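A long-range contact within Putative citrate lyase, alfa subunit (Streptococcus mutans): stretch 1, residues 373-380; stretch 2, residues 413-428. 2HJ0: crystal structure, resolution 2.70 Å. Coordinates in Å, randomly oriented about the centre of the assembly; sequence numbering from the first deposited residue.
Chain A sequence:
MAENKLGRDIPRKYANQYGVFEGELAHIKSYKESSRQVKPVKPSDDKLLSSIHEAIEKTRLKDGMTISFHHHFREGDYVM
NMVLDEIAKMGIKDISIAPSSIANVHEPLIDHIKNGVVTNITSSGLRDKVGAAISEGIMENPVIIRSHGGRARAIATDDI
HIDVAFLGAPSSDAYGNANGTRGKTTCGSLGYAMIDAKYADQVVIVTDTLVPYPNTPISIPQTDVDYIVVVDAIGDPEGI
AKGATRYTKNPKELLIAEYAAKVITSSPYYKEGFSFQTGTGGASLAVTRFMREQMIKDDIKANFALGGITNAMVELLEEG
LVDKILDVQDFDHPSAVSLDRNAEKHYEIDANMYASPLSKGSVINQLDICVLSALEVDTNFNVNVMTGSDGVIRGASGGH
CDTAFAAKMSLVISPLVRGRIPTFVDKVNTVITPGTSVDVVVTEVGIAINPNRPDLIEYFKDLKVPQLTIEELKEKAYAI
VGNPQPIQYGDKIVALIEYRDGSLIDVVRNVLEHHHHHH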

# COMPACT_ATOMS: atom_id res chain seq x y z
N SER A 373 -16.39 -20.54 16.27
CA SER A 373 -16.76 -21.93 16.55
C SER A 373 -15.63 -22.57 17.32
O SER A 373 -14.65 -21.90 17.65
CB SER A 373 -17.03 -22.69 15.25
OG SER A 373 -15.95 -22.49 14.35
N ALA A 374 -15.75 -23.86 17.62
CA ALA A 374 -14.71 -24.54 18.38
C ALA A 374 -14.76 -26.06 18.32
O ALA A 374 -15.82 -26.66 18.11
CB ALA A 374 -14.79 -24.10 19.83
N LEU A 375 -13.60 -26.68 18.50
CA LEU A 375 -13.54 -28.14 18.53
C LEU A 375 -13.72 -28.53 20.00
O LEU A 375 -14.49 -29.44 20.32
CB LEU A 375 -12.19 -28.64 18.04
CG LEU A 375 -11.89 -28.47 16.57
CD1 LEU A 375 -10.46 -28.92 16.32
CD2 LEU A 375 -12.85 -29.28 15.72
N GLU A 376 -13.02 -27.83 20.88
CA GLU A 376 -13.14 -28.07 22.31
C GLU A 376 -13.15 -26.74 23.04
O GLU A 376 -12.84 -25.69 22.48
CB GLU A 376 -11.95 -28.86 22.86
CG GLU A 376 -11.72 -30.23 22.32
CD GLU A 376 -10.60 -30.91 23.09
OE1 GLU A 376 -9.50 -30.32 23.18
OE2 GLU A 376 -10.81 -32.03 23.61
N VAL A 377 -13.50 -26.80 24.32
CA VAL A 377 -13.54 -25.63 25.18
C VAL A 377 -13.67 -26.18 26.60
O VAL A 377 -14.66 -26.83 26.92
CB VAL A 377 -14.71 -24.69 24.79
CG1 VAL A 377 -15.95 -25.50 24.49
CG2 VAL A 377 -14.97 -23.68 25.89
N ASP A 378 -12.66 -25.94 27.43
CA ASP A 378 -12.67 -26.44 28.80
C ASP A 378 -13.39 -25.53 29.79
O ASP A 378 -13.98 -24.53 29.39
CB ASP A 378 -11.24 -26.73 29.29
CG ASP A 378 -10.34 -25.52 29.24
OD1 ASP A 378 -10.79 -24.42 29.65
OD2 ASP A 378 -9.16 -25.66 28.79
N THR A 379 -13.35 -25.90 31.06
CA THR A 379 -14.01 -25.13 32.11
C THR A 379 -13.29 -23.82 32.43
O THR A 379 -13.64 -23.11 33.38
CB THR A 379 -14.15 -25.94 33.40
OG1 THR A 379 -12.84 -26.19 33.94
CG2 THR A 379 -14.85 -27.27 33.14
N ASN A 380 -12.25 -23.52 31.67
CA ASN A 380 -11.52 -22.28 31.89
C ASN A 380 -11.76 -21.35 30.72
O ASN A 380 -11.13 -20.29 30.60
CB ASN A 380 -10.03 -22.57 32.04
CG ASN A 380 -9.63 -22.85 33.48
OD1 ASN A 380 -10.37 -23.52 34.22
ND2 ASN A 380 -8.47 -22.34 33.89
N ILE A 413 -19.78 -20.26 19.80
CA ILE A 413 -20.93 -21.15 19.74
C ILE A 413 -20.53 -22.50 19.17
O ILE A 413 -19.69 -22.58 18.28
CB ILE A 413 -22.07 -20.55 18.89
CG1 ILE A 413 -21.70 -20.56 17.41
CG2 ILE A 413 -22.35 -19.12 19.33
CD1 ILE A 413 -22.82 -20.10 16.52
N SER A 414 -21.15 -23.55 19.69
CA SER A 414 -20.88 -24.92 19.25
C SER A 414 -21.74 -25.97 19.95
O SER A 414 -21.96 -25.91 21.16
CB SER A 414 -19.42 -25.28 19.46
OG SER A 414 -19.26 -26.67 19.25
N PRO A 415 -22.22 -26.97 19.19
CA PRO A 415 -23.06 -28.01 19.79
C PRO A 415 -22.41 -28.59 21.03
O PRO A 415 -21.19 -28.60 21.17
CB PRO A 415 -23.22 -29.03 18.67
CG PRO A 415 -21.97 -28.85 17.88
CD PRO A 415 -21.82 -27.36 17.83
N LEU A 416 -23.25 -29.05 21.94
CA LEU A 416 -22.80 -29.63 23.19
C LEU A 416 -21.91 -30.84 22.92
O LEU A 416 -20.91 -31.05 23.59
CB LEU A 416 -24.01 -30.03 24.01
CG LEU A 416 -23.82 -30.15 25.52
CD1 LEU A 416 -23.32 -28.82 26.07
CD2 LEU A 416 -25.14 -30.54 26.16
N VAL A 417 -22.29 -31.63 21.92
CA VAL A 417 -21.53 -32.82 21.56
C VAL A 417 -21.59 -33.08 20.06
O VAL A 417 -22.55 -32.70 19.39
CB VAL A 417 -22.08 -34.05 22.32
CG1 VAL A 417 -21.45 -35.32 21.80
CG2 VAL A 417 -21.81 -33.91 23.81
N ARG A 418 -20.54 -33.71 19.53
CA ARG A 418 -20.48 -34.06 18.11
C ARG A 418 -20.27 -35.57 18.07
O ARG A 418 -19.19 -36.07 18.37
CB ARG A 418 -19.32 -33.36 17.40
CG ARG A 418 -19.54 -31.89 17.12
CD ARG A 418 -18.51 -31.37 16.12
NE ARG A 418 -18.75 -29.98 15.78
CZ ARG A 418 -18.47 -28.95 16.58
NH1 ARG A 418 -17.92 -29.15 17.77
NH2 ARG A 418 -18.74 -27.71 16.17
N GLY A 419 -21.32 -36.30 17.71
CA GLY A 419 -21.22 -37.75 17.65
C GLY A 419 -20.92 -38.28 19.04
O GLY A 419 -21.72 -38.13 19.96
N ARG A 420 -19.76 -38.91 19.19
CA ARG A 420 -19.35 -39.47 20.48
C ARG A 420 -18.30 -38.60 21.13
O ARG A 420 -17.73 -38.96 22.16
CB ARG A 420 -18.79 -40.88 20.27
CG ARG A 420 -19.84 -41.95 20.28
CD ARG A 420 -20.32 -42.16 21.68
NE ARG A 420 -21.77 -42.28 21.73
CZ ARG A 420 -22.46 -42.34 22.86
NH1 ARG A 420 -21.82 -42.29 24.02
NH2 ARG A 420 -23.79 -42.44 22.81
N ILE A 421 -18.04 -37.45 20.53
CA ILE A 421 -17.04 -36.53 21.04
C ILE A 421 -17.67 -35.32 21.74
O ILE A 421 -18.52 -34.63 21.16
CB ILE A 421 -16.13 -36.06 19.89
CG1 ILE A 421 -15.52 -37.27 19.18
CG2 ILE A 421 -15.03 -35.15 20.42
CD1 ILE A 421 -15.03 -36.99 17.78
N PRO A 422 -17.28 -35.06 22.99
CA PRO A 422 -17.82 -33.92 23.74
C PRO A 422 -17.12 -32.63 23.34
O PRO A 422 -15.90 -32.59 23.19
CB PRO A 422 -17.51 -34.29 25.18
CG PRO A 422 -16.18 -34.95 25.05
CD PRO A 422 -16.37 -35.85 23.84
N THR A 423 -17.90 -31.57 23.16
CA THR A 423 -17.30 -30.31 22.79
C THR A 423 -16.80 -29.58 24.03
O THR A 423 -15.91 -28.74 23.95
CB THR A 423 -18.28 -29.42 22.03
OG1 THR A 423 -18.68 -30.09 20.83
CG2 THR A 423 -17.62 -28.10 21.68
N PHE A 424 -17.36 -29.91 25.19
CA PHE A 424 -16.95 -29.28 26.43
C PHE A 424 -16.27 -30.27 27.37
O PHE A 424 -16.83 -31.31 27.72
CB PHE A 424 -18.16 -28.63 27.11
CG PHE A 424 -18.81 -27.58 26.28
CD1 PHE A 424 -19.67 -27.92 25.25
CD2 PHE A 424 -18.49 -26.24 26.48
CE1 PHE A 424 -20.20 -26.94 24.42
CE2 PHE A 424 -19.02 -25.26 25.65
CZ PHE A 424 -19.87 -25.61 24.62
N VAL A 425 -15.06 -29.93 27.80
CA VAL A 425 -14.32 -30.82 28.67
C VAL A 425 -13.62 -30.05 29.78
O VAL A 425 -13.72 -28.83 29.85
CB VAL A 425 -13.27 -31.59 27.87
CG1 VAL A 425 -13.93 -32.32 26.71
CG2 VAL A 425 -12.23 -30.63 27.37
N ASP A 426 -12.91 -30.76 30.65
CA ASP A 426 -12.21 -30.10 31.74
C ASP A 426 -10.89 -29.49 31.31
O ASP A 426 -10.39 -28.59 31.97
CB ASP A 426 -11.96 -31.08 32.88
CG ASP A 426 -13.21 -31.46 33.61
OD1 ASP A 426 -13.92 -30.53 34.10
OD2 ASP A 426 -13.49 -32.67 33.70
N LYS A 427 -10.32 -29.97 30.22
CA LYS A 427 -9.06 -29.44 29.75
C LYS A 427 -8.91 -29.76 28.27
O LYS A 427 -9.06 -30.91 27.87
CB LYS A 427 -7.93 -30.08 30.55
CG LYS A 427 -6.61 -29.36 30.51
CD LYS A 427 -5.61 -30.06 31.43
CE LYS A 427 -4.40 -29.19 31.73
NZ LYS A 427 -3.63 -29.73 32.89
N VAL A 428 -8.62 -28.76 27.45
CA VAL A 428 -8.46 -28.99 26.02
C VAL A 428 -7.08 -29.55 25.70
O VAL A 428 -6.10 -29.22 26.36
CB VAL A 428 -8.65 -27.68 25.23
CG1 VAL A 428 -10.03 -27.09 25.51
CG2 VAL A 428 -7.58 -26.69 25.60
O HOH W 1 -13.13 -33.00 23.24

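This is a backbone-led contact, in which the short run from Glu376 to Thr379 lies alongside Thr423 to Val425 while an apolar pair and several polar groups pack around it; together the stretches bury 714 Å² of surface.

The firmest link is main chain to main chain: Val425 N donates to Val377 O at 3.2 Å, with an N-H...O angle of 156°. The same carbonyl also receives a CA-H...O contact, Phe424 CA to Val377 O at 3.4 Å, so one oxygen serves two neighbouring residues of the second stretch. Thr423 O lies 3.3 Å from Glu376 CA in a further CA-H...O contact and 3.1 Å from Val377 N. These contacts use main-chain atoms, and the CA-to-CB bonds of Val377, Phe424 and Val425 run sideways to the opposing stretch.

Beside this core, Val377 and Phe424 form the apolar centre. Val377, with chi1 in p, places CG1 over one face of the Phe424 ring, with Val377 CG1 3.3 Å from Phe424 CE2. Both residues are buried, and the pairing suits them: the branch at CB holds valine's methyls close to the backbone, where CG1 can reach the ring, while the flat ring offers it a broad surface. Further along the second stretch, Val428 CG1 lies 3.7 Å from Val377 N, covering main chain.

Acidic side chains handle the polar groups nearby. Asp378, chi1 in p, turns its carboxylate to the chain beyond Val425, where Asp378 OD2 accepts a weak hydrogen bond from Val428 N at 3.4 Å. The other oxygen, Asp378 OD1, takes Asn380 N at 2.6 Å, so a single short side chain braces its own turn while holding the partner. These two main-chain NH groups help satisfy a buried carboxylate that has further bonds elsewhere in the structure. Glu376 has a longer reach: Glu376 OE1 comes to 3.3 Å from Val428 CA, and a water bridges the stretches, its oxygen donating to Glu376 OE2 at 2.5 Å and to Pro422 O at 2.8 Å. Proline has no NH to give, but its carbonyl remains free to accept.

At the other end, a hairpin-like loop brings in Arg418. A type II' turn runs from Arg418 to Ile421, with Gly419 at phi 63°, a value that favours glycine, and paired backbone bonds, Arg418 N to Ile421 O and Ile421 N to Arg418 O, both 2.8 Å, close it. Arg418 points toward the first stretch, and its side chain carries Arg418 NH1 to Ala374 O, a weak hydrogen bond of 3.3 Å. Arg418 NH1 and NH2 each donate weakly to Ser414 OG, at 3.2 and 3.3 Å. Thr423 is anchored within its own stretch, Thr423 OG1 donating to Pro415 O at 2.9 Å, and Thr423 CG2 lies 3.7 Å from Leu375 O.

The rule is economical: one main-chain hydrogen bond, supported by CA-H...O contacts, with side chains adding packing and polar links.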